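Local coordinates for protein isomerase/lactonizing enzyme (Agrobacterium tumefaciens, PDB 1RVK) that is of unknown function but binds magnesium and, as an enolase superfamily member, probably abstracts a proton next to a substrate carboxylate, at residues S136-A148 with R330-G342. Residues are numbered along the deposited sequence; the frame is centred on the assembly and turned at random.
Sequences SIMCGDELEGGLA and RGLLHPFLEYDDG
His334 and Asp141 meet through a single, somewhat bent hydrogen bond (153°), an example of a buried imidazole and carboxylate pinning two loops together. Traced outward from the backbone, the histidine finds a different neighbour at nearly every atom. Its CB rests against the selenium of Met138, a selenomethionine. With CG anti to the backbone N (chi1 -168°), the ring is carried out toward the 136-148 loop, where CD2 lies 3.6 Å from Leu147 CD1 and CE1 lies 3.7 Å from Gly146 CA. At the far end NE2 donates to Asp141 OD2 over 2.8 Å, nearly along the C-O bond, the carboxylate oxygen lying close to the ring plane although the two flat groups are turned 43° apart. At the second ring nitrogen, ND1 accepts from Phe336 N, which also lies in the ring plane, so both nitrogens are engaged and the ring's rotation is fixed. The other oxygen, Asp141 OD1, takes Leu143 N and Leu147 N from opposite faces of the carboxylate, the first closing an Asx turn. These loops leave the carboxyl ends of parallel strands 130-137 and 328-333, whose pairing joins the first and last parallel strands of the enolase-type barrel; the Ser136 side chain is about 7 Å from the bound magnesium ion. There Ser136 N donates to Arg330 O, Leu333 N to Ser136 O, and Met138 N to Leu333 O at 2.8 Å, the first and last both nearly straight. Met138 then runs extended beyond CG: CG presses on Leu332 CB at a tight 3.4 Å, and CE reaches Leu337 CD1. Pro27 of strand 25-28 adjoins Met138, His334 and Leu337. Farther out, Phe336 sets CE2 against Leu143 CD2 at 3.9 Å and brings CZ to Gly146 N, while the Glu144 carbonyl oxygen approaches the ring at its edge.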
loop_
_atom_site.group_PDB
_atom_site.type_symbol
_atom_site.label_atom_id
_atom_site.label_comp_id
_atom_site.label_asym_id
_atom_site.label_seq_id
_atom_site.Cartn_x
_atom_site.Cartn_y
_atom_site.Cartn_z
ATOM N N SER A 136 1.990 4.305 9.947
ATOM C CA SER A 136 3.137 3.675 9.302
ATOM C C SER A 136 4.240 4.714 9.107
ATOM O O SER A 136 4.133 5.592 8.251
ATOM C CB SER A 136 2.698 3.091 7.954
ATOM O OG SER A 136 3.529 2.019 7.553
ATOM N N ILE A 137 5.298 4.599 9.904
ATOM C CA ILE A 137 6.416 5.541 9.868
ATOM C C ILE A 137 7.409 5.314 8.729
ATOM O O ILE A 137 7.814 4.181 8.461
ATOM C CB ILE A 137 7.191 5.505 11.201
ATOM C CG1 ILE A 137 6.228 5.753 12.365
ATOM C CG2 ILE A 137 8.284 6.567 11.200
ATOM C CD1 ILE A 137 6.862 5.591 13.734
HETATM N N MSE A 138 7.801 6.401 8.067
HETATM C CA MSE A 138 8.765 6.333 6.965
HETATM C C MSE A 138 10.082 5.688 7.379
HETATM O O MSE A 138 10.421 5.636 8.565
HETATM C CB MSE A 138 9.097 7.732 6.438
HETATM C CG MSE A 138 8.011 8.413 5.637
HETATM SE SE MSE A 138 8.715 9.997 4.746
HETATM C CE MSE A 138 7.277 10.278 3.491
ATOM N N CYS A 139 10.828 5.213 6.386
ATOM C CA CYS A 139 12.132 4.607 6.622
ATOM C C CYS A 139 13.002 5.624 7.348
ATOM O O CYS A 139 12.786 6.830 7.231
ATOM C CB CYS A 139 12.803 4.238 5.296
ATOM S SG CYS A 139 11.991 2.909 4.388
ATOM N N GLY A 140 13.991 5.136 8.086
ATOM C CA GLY A 140 14.872 6.032 8.812
ATOM C C GLY A 140 15.712 6.922 7.914
ATOM O O GLY A 140 15.911 6.634 6.732
ATOM N N ASP A 141 16.213 8.014 8.478
ATOM C CA ASP A 141 17.042 8.943 7.724
ATOM C C ASP A 141 18.209 9.439 8.570
ATOM O O ASP A 141 18.550 8.838 9.591
ATOM C CB ASP A 141 16.205 10.133 7.233
ATOM C CG ASP A 141 15.385 10.779 8.340
ATOM O OD1 ASP A 141 15.954 11.097 9.405
ATOM O OD2 ASP A 141 14.167 10.979 8.141
ATOM N N GLU A 142 18.829 10.526 8.129
ATOM C CA GLU A 142 19.950 11.109 8.850
ATOM C C GLU A 142 19.661 12.586 9.100
ATOM O O GLU A 142 20.574 13.407 9.220
ATOM C CB GLU A 142 21.239 10.920 8.046
ATOM C CG GLU A 142 21.648 9.454 7.927
ATOM C CD GLU A 142 22.885 9.244 7.079
ATOM O OE1 GLU A 142 22.782 9.324 5.835
ATOM O OE2 GLU A 142 23.964 9.001 7.658
ATOM N N LEU A 143 18.370 12.902 9.183
ATOM C CA LEU A 143 17.896 14.262 9.427
ATOM C C LEU A 143 17.762 14.514 10.923
ATOM O O LEU A 143 17.004 13.835 11.612
ATOM C CB LEU A 143 16.531 14.473 8.763
ATOM C CG LEU A 143 16.451 14.670 7.245
ATOM C CD1 LEU A 143 17.447 13.788 6.538
ATOM C CD2 LEU A 143 15.037 14.366 6.775
ATOM N N GLU A 144 18.499 15.498 11.422
ATOM C CA GLU A 144 18.453 15.832 12.838
ATOM C C GLU A 144 17.015 16.128 13.257
ATOM O O GLU A 144 16.344 16.965 12.651
ATOM C CB GLU A 144 19.347 17.042 13.106
ATOM C CG GLU A 144 19.677 17.267 14.568
ATOM C CD GLU A 144 20.706 18.363 14.758
ATOM O OE1 GLU A 144 21.789 18.274 14.140
ATOM O OE2 GLU A 144 20.438 19.310 15.523
ATOM N N GLY A 145 16.541 15.428 14.285
ATOM C CA GLY A 145 15.184 15.635 14.759
ATOM C C GLY A 145 14.126 14.903 13.948
ATOM O O GLY A 145 12.946 14.921 14.297
ATOM N N GLY A 146 14.545 14.257 12.863
ATOM C CA GLY A 146 13.607 13.521 12.032
ATOM C C GLY A 146 13.501 12.085 12.511
ATOM O O GLY A 146 12.796 11.801 13.477
ATOM N N LEU A 147 14.195 11.183 11.822
ATOM C CA LEU A 147 14.217 9.769 12.185
ATOM C C LEU A 147 15.671 9.314 12.087
ATOM O O LEU A 147 15.985 8.292 11.481
ATOM C CB LEU A 147 13.328 8.959 11.232
ATOM C CG LEU A 147 11.829 9.274 11.323
ATOM C CD1 LEU A 147 11.069 8.521 10.242
ATOM C CD2 LEU A 147 11.307 8.896 12.705
ATOM N N ALA A 148 16.556 10.089 12.705
ATOM C CA ALA A 148 17.988 9.802 12.668
ATOM C C ALA A 148 18.476 8.902 13.792
ATOM O O ALA A 148 19.469 8.194 13.638
ATOM C CB ALA A 148 18.770 11.106 12.692
ATOM N N ARG A 330 -2.003 3.639 7.314
ATOM C CA ARG A 330 -2.029 5.080 7.076
ATOM C C ARG A 330 -0.620 5.662 7.133
ATOM O O ARG A 330 0.014 5.686 8.188
ATOM C CB ARG A 330 -2.930 5.758 8.117
ATOM C CG ARG A 330 -3.512 7.106 7.685
ATOM C CD ARG A 330 -4.699 7.484 8.578
ATOM N NE ARG A 330 -5.438 8.642 8.075
ATOM C CZ ARG A 330 -5.220 9.901 8.447
ATOM N NH1 ARG A 330 -4.283 10.185 9.342
ATOM N NH2 ARG A 330 -5.939 10.881 7.912
ATOM N N GLY A 331 -0.138 6.124 5.985
ATOM C CA GLY A 331 1.196 6.690 5.909
ATOM C C GLY A 331 1.675 6.723 4.470
ATOM O O GLY A 331 0.856 6.619 3.552
ATOM N N LEU A 332 2.984 6.829 4.252
ATOM C CA LEU A 332 3.978 6.896 5.322
ATOM C C LEU A 332 4.021 8.239 6.045
ATOM O O LEU A 332 3.784 9.292 5.446
ATOM C CB LEU A 332 5.360 6.558 4.754
ATOM C CG LEU A 332 5.434 5.163 4.127
ATOM C CD1 LEU A 332 6.811 4.925 3.536
ATOM C CD2 LEU A 332 5.118 4.119 5.184
ATOM N N LEU A 333 4.342 8.183 7.337
ATOM C CA LEU A 333 4.394 9.356 8.210
ATOM C C LEU A 333 5.804 9.775 8.627
ATOM O O LEU A 333 6.716 8.949 8.714
ATOM C CB LEU A 333 3.574 9.082 9.478
ATOM C CG LEU A 333 2.050 9.255 9.538
ATOM C CD1 LEU A 333 1.411 9.202 8.171
ATOM C CD2 LEU A 333 1.485 8.189 10.460
ATOM N N HIS A 334 5.962 11.065 8.915
ATOM C CA HIS A 334 7.243 11.625 9.331
ATOM C C HIS A 334 6.965 12.898 10.128
ATOM O O HIS A 334 6.052 13.654 9.803
ATOM C CB HIS A 334 8.102 11.946 8.104
ATOM C CG HIS A 334 9.533 12.253 8.426
ATOM N ND1 HIS A 334 9.930 13.437 9.008
ATOM C CD2 HIS A 334 10.659 11.516 8.268
ATOM C CE1 HIS A 334 11.237 13.418 9.195
ATOM N NE2 HIS A 334 11.705 12.262 8.755
ATOM N N PRO A 335 7.744 13.148 11.188
ATOM C CA PRO A 335 7.495 14.362 11.972
ATOM C C PRO A 335 7.549 15.678 11.190
ATOM O O PRO A 335 6.902 16.650 11.570
ATOM C CB PRO A 335 8.550 14.288 13.084
ATOM C CG PRO A 335 9.635 13.401 12.500
ATOM C CD PRO A 335 8.841 12.353 11.768
ATOM N N PHE A 336 8.299 15.710 10.095
ATOM C CA PHE A 336 8.406 16.940 9.310
ATOM C C PHE A 336 7.239 17.148 8.356
ATOM O O PHE A 336 7.093 18.226 7.779
ATOM C CB PHE A 336 9.699 16.953 8.484
ATOM C CG PHE A 336 10.957 16.877 9.303
ATOM C CD1 PHE A 336 10.919 16.982 10.691
ATOM C CD2 PHE A 336 12.187 16.703 8.678
ATOM C CE1 PHE A 336 12.090 16.912 11.445
ATOM C CE2 PHE A 336 13.359 16.633 9.420
ATOM C CZ PHE A 336 13.310 16.737 10.806
ATOM N N LEU A 337 6.405 16.125 8.192
ATOM C CA LEU A 337 5.281 16.213 7.267
ATOM C C LEU A 337 3.919 16.113 7.947
ATOM O O LEU A 337 3.775 15.463 8.982
ATOM C CB LEU A 337 5.401 15.109 6.210
ATOM C CG LEU A 337 6.724 15.021 5.446
ATOM C CD1 LEU A 337 6.714 13.805 4.526
ATOM C CD2 LEU A 337 6.932 16.297 4.646
ATOM N N GLU A 338 2.926 16.765 7.352
ATOM C CA GLU A 338 1.568 16.748 7.882
ATOM C C GLU A 338 0.687 15.926 6.949
ATOM O O GLU A 338 0.136 16.445 5.979
ATOM C CB GLU A 338 1.015 18.172 7.987
ATOM C CG GLU A 338 -0.352 18.239 8.638
ATOM C CD GLU A 338 -0.315 17.846 10.105
ATOM O OE1 GLU A 338 -1.395 17.589 10.680
ATOM O OE2 GLU A 338 0.790 17.806 10.685
ATOM N N TYR A 339 0.556 14.640 7.252
ATOM C CA TYR A 339 -0.239 13.731 6.439
ATOM C C TYR A 339 -1.694 14.168 6.284
ATOM O O TYR A 339 -2.271 14.052 5.203
ATOM C CB TYR A 339 -0.176 12.321 7.041
ATOM C CG TYR A 339 -0.903 11.255 6.248
ATOM C CD1 TYR A 339 -2.287 11.102 6.341
ATOM C CD2 TYR A 339 -0.204 10.398 5.400
ATOM C CE1 TYR A 339 -2.953 10.120 5.612
ATOM C CE2 TYR A 339 -0.860 9.415 4.667
ATOM C CZ TYR A 339 -2.233 9.281 4.777
ATOM O OH TYR A 339 -2.877 8.307 4.053
ATOM N N ASP A 340 -2.282 14.677 7.361
ATOM C CA ASP A 340 -3.679 15.095 7.335
ATOM C C ASP A 340 -3.986 16.251 6.380
ATOM O O ASP A 340 -5.152 16.562 6.133
ATOM C CB ASP A 340 -4.143 15.430 8.759
ATOM C CG ASP A 340 -4.137 14.210 9.679
ATOM O OD1 ASP A 340 -4.380 14.365 10.896
ATOM O OD2 ASP A 340 -3.890 13.088 9.183
ATOM N N ASP A 341 -2.948 16.877 5.832
ATOM C CA ASP A 341 -3.137 17.981 4.895
ATOM C C ASP A 341 -3.569 17.503 3.507
ATOM O O ASP A 341 -4.118 18.275 2.722
ATOM C CB ASP A 341 -1.856 18.811 4.778
ATOM C CG ASP A 341 -1.722 19.836 5.892
ATOM O OD1 ASP A 341 -0.679 20.517 5.946
ATOM O OD2 ASP A 341 -2.665 19.965 6.707
ATOM N N GLY A 342 -3.313 16.236 3.204
ATOM C CA GLY A 342 -3.718 15.694 1.917
ATOM C C GLY A 342 -2.845 16.034 0.724
ATOM O O GLY A 342 -1.683 16.410 0.870
#